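Local atomic coordinates of Pex (Synechococcus elongatus PCC 7942, PDB entry 2E1N), a protein that modifies the cyanobacterial circadian clock, probably by lengthening its period, and probably binds DNA as a PadR-like transcriptional regulator. Residues A35-L40 against A115-R120. Residues are numbered along the deposited sequence; the frame is centred on the assembly and turned at random.
Sequences AVCYVL and AQLWER
Y38, which lies beside W118 and points the same way, is tied down at its far end: its hydroxyl OH is hydrogen-bonded to the backbone O of L53. The contact with W118 itself is apolar. Y38 CB sits over the middle of the W118 six-membered ring, 3.8 Å from its centroid and almost on the ring normal. This is a CH-pi contact with the ring face. The two rings form an oblique aromatic pair, their planes inclined at 58°. The tyrosine ring comes closest through CD1, which lies 3.7 Å from W118 CZ2. W118 CG is anti to its backbone N (chi1 173°), which starts the indole off toward the backbone of Y38; W118 CG is 4.0 Å from Y38 CA.

C37 supplies a second apolar patch. Its CB is 3.8 Å from W118 CB, and its SG packs 4.2 Å from L117 CB. Backbone also takes part: C37 O lies 3.9 Å from A115 CA. A115 CB lies against the backbone of L40, and the axes of segments 35-40 and 115-120 approach to 7.6 Å, crossing at -103°.

The contact joins helix 32-43 to helix 110-123, the last helix modelled in the chain. L57 of helix 50-60 touches both Y38 and W118. F22 of the second subunit packs on C37 and L117, so this side of the contact adjoins the dimer interface. An alanine in place of W118 would probably leave Y38 CB without the indole face it sits over, leave CD1 without its CZ2 neighbour, and open a gap between the helices. Within this PadR-like, probably winged-helix protein, helices 32-43 and 110-123 meet here by apolar contact and fit of shape, while the hydroxyl of the buried Y38 has its polar partner in L53.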
# COMPACT_ATOMS: atom_id res chain seq x y z
N ALA B 35 -8.18 9.59 3.19
CA ALA B 35 -9.38 9.65 4.05
C ALA B 35 -10.27 10.86 3.74
O ALA B 35 -11.49 10.73 3.75
CB ALA B 35 -8.99 9.66 5.51
N VAL B 36 -9.68 12.03 3.49
CA VAL B 36 -10.46 13.18 3.07
C VAL B 36 -11.27 12.88 1.81
O VAL B 36 -12.46 13.19 1.72
CB VAL B 36 -9.57 14.44 2.90
CG1 VAL B 36 -10.41 15.56 2.12
CG2 VAL B 36 -9.10 14.92 4.20
N CYS B 37 -10.64 12.25 0.81
CA CYS B 37 -11.35 11.95 -0.46
C CYS B 37 -12.41 10.86 -0.30
O CYS B 37 -13.51 10.97 -0.87
CB CYS B 37 -10.33 11.56 -1.51
SG CYS B 37 -9.17 12.95 -1.77
N TYR B 38 -12.10 9.82 0.48
CA TYR B 38 -13.10 8.77 0.80
C TYR B 38 -14.33 9.37 1.53
O TYR B 38 -15.48 9.13 1.17
CB TYR B 38 -12.46 7.66 1.66
CG TYR B 38 -13.51 6.82 2.38
CD1 TYR B 38 -14.39 6.00 1.66
CD2 TYR B 38 -13.63 6.85 3.75
CE1 TYR B 38 -15.40 5.27 2.32
CE2 TYR B 38 -14.62 6.11 4.41
CZ TYR B 38 -15.51 5.36 3.66
OH TYR B 38 -16.51 4.63 4.25
N VAL B 39 -14.09 10.14 2.57
CA VAL B 39 -15.20 10.72 3.31
C VAL B 39 -16.06 11.55 2.38
O VAL B 39 -17.28 11.42 2.37
CB VAL B 39 -14.69 11.53 4.50
CG1 VAL B 39 -15.79 12.36 5.14
CG2 VAL B 39 -14.01 10.58 5.53
N LEU B 40 -15.44 12.37 1.55
CA LEU B 40 -16.22 13.17 0.62
C LEU B 40 -17.00 12.36 -0.41
O LEU B 40 -18.14 12.71 -0.73
CB LEU B 40 -15.33 14.24 -0.03
CG LEU B 40 -14.90 15.38 0.92
CD1 LEU B 40 -14.00 16.36 0.15
CD2 LEU B 40 -16.09 16.14 1.62
N ALA B 115 -13.50 13.69 -4.39
CA ALA B 115 -14.14 12.38 -4.50
C ALA B 115 -13.66 11.58 -5.71
O ALA B 115 -13.43 10.38 -5.62
CB ALA B 115 -15.67 12.54 -4.53
N GLN B 116 -13.50 12.26 -6.84
CA GLN B 116 -12.92 11.66 -8.04
C GLN B 116 -11.54 11.07 -7.79
O GLN B 116 -11.20 10.02 -8.33
CB GLN B 116 -12.83 12.71 -9.15
CG GLN B 116 -14.17 13.16 -9.71
CD GLN B 116 -14.03 13.81 -11.06
OE1 GLN B 116 -13.43 13.24 -11.98
NE2 GLN B 116 -14.57 15.01 -11.20
N LEU B 117 -10.72 11.74 -6.98
CA LEU B 117 -9.38 11.27 -6.68
C LEU B 117 -9.41 9.91 -5.93
O LEU B 117 -8.55 9.06 -6.14
CB LEU B 117 -8.59 12.30 -5.88
CG LEU B 117 -8.25 13.65 -6.53
CD1 LEU B 117 -7.60 14.54 -5.48
CD2 LEU B 117 -7.35 13.47 -7.73
N TRP B 118 -10.40 9.73 -5.06
CA TRP B 118 -10.65 8.44 -4.42
C TRP B 118 -10.96 7.35 -5.46
O TRP B 118 -10.27 6.33 -5.53
CB TRP B 118 -11.81 8.58 -3.43
CG TRP B 118 -12.31 7.32 -2.82
CD1 TRP B 118 -13.57 6.78 -2.95
CD2 TRP B 118 -11.59 6.46 -1.95
NE1 TRP B 118 -13.65 5.62 -2.23
CE2 TRP B 118 -12.46 5.41 -1.60
CE3 TRP B 118 -10.29 6.47 -1.44
CZ2 TRP B 118 -12.07 4.38 -0.78
CZ3 TRP B 118 -9.91 5.46 -0.63
CH2 TRP B 118 -10.79 4.41 -0.30
N GLU B 119 -11.98 7.60 -6.26
CA GLU B 119 -12.45 6.60 -7.22
C GLU B 119 -11.35 6.24 -8.21
O GLU B 119 -11.13 5.05 -8.54
CB GLU B 119 -13.70 7.08 -7.96
CG GLU B 119 -14.89 7.50 -7.08
CD GLU B 119 -15.54 6.35 -6.27
OE1 GLU B 119 -16.27 6.68 -5.30
OE2 GLU B 119 -15.35 5.15 -6.59
N ARG B 120 -10.62 7.24 -8.68
CA ARG B 120 -9.51 6.98 -9.60
C ARG B 120 -8.44 6.12 -8.92
O ARG B 120 -7.97 5.14 -9.51
CB ARG B 120 -8.95 8.29 -10.18
CG ARG B 120 -9.90 8.95 -11.19
CD ARG B 120 -9.18 9.83 -12.23
NE ARG B 120 -10.11 10.61 -13.07
CZ ARG B 120 -10.25 10.49 -14.40
NH1 ARG B 120 -9.56 9.61 -15.10
NH2 ARG B 120 -11.12 11.27 -15.04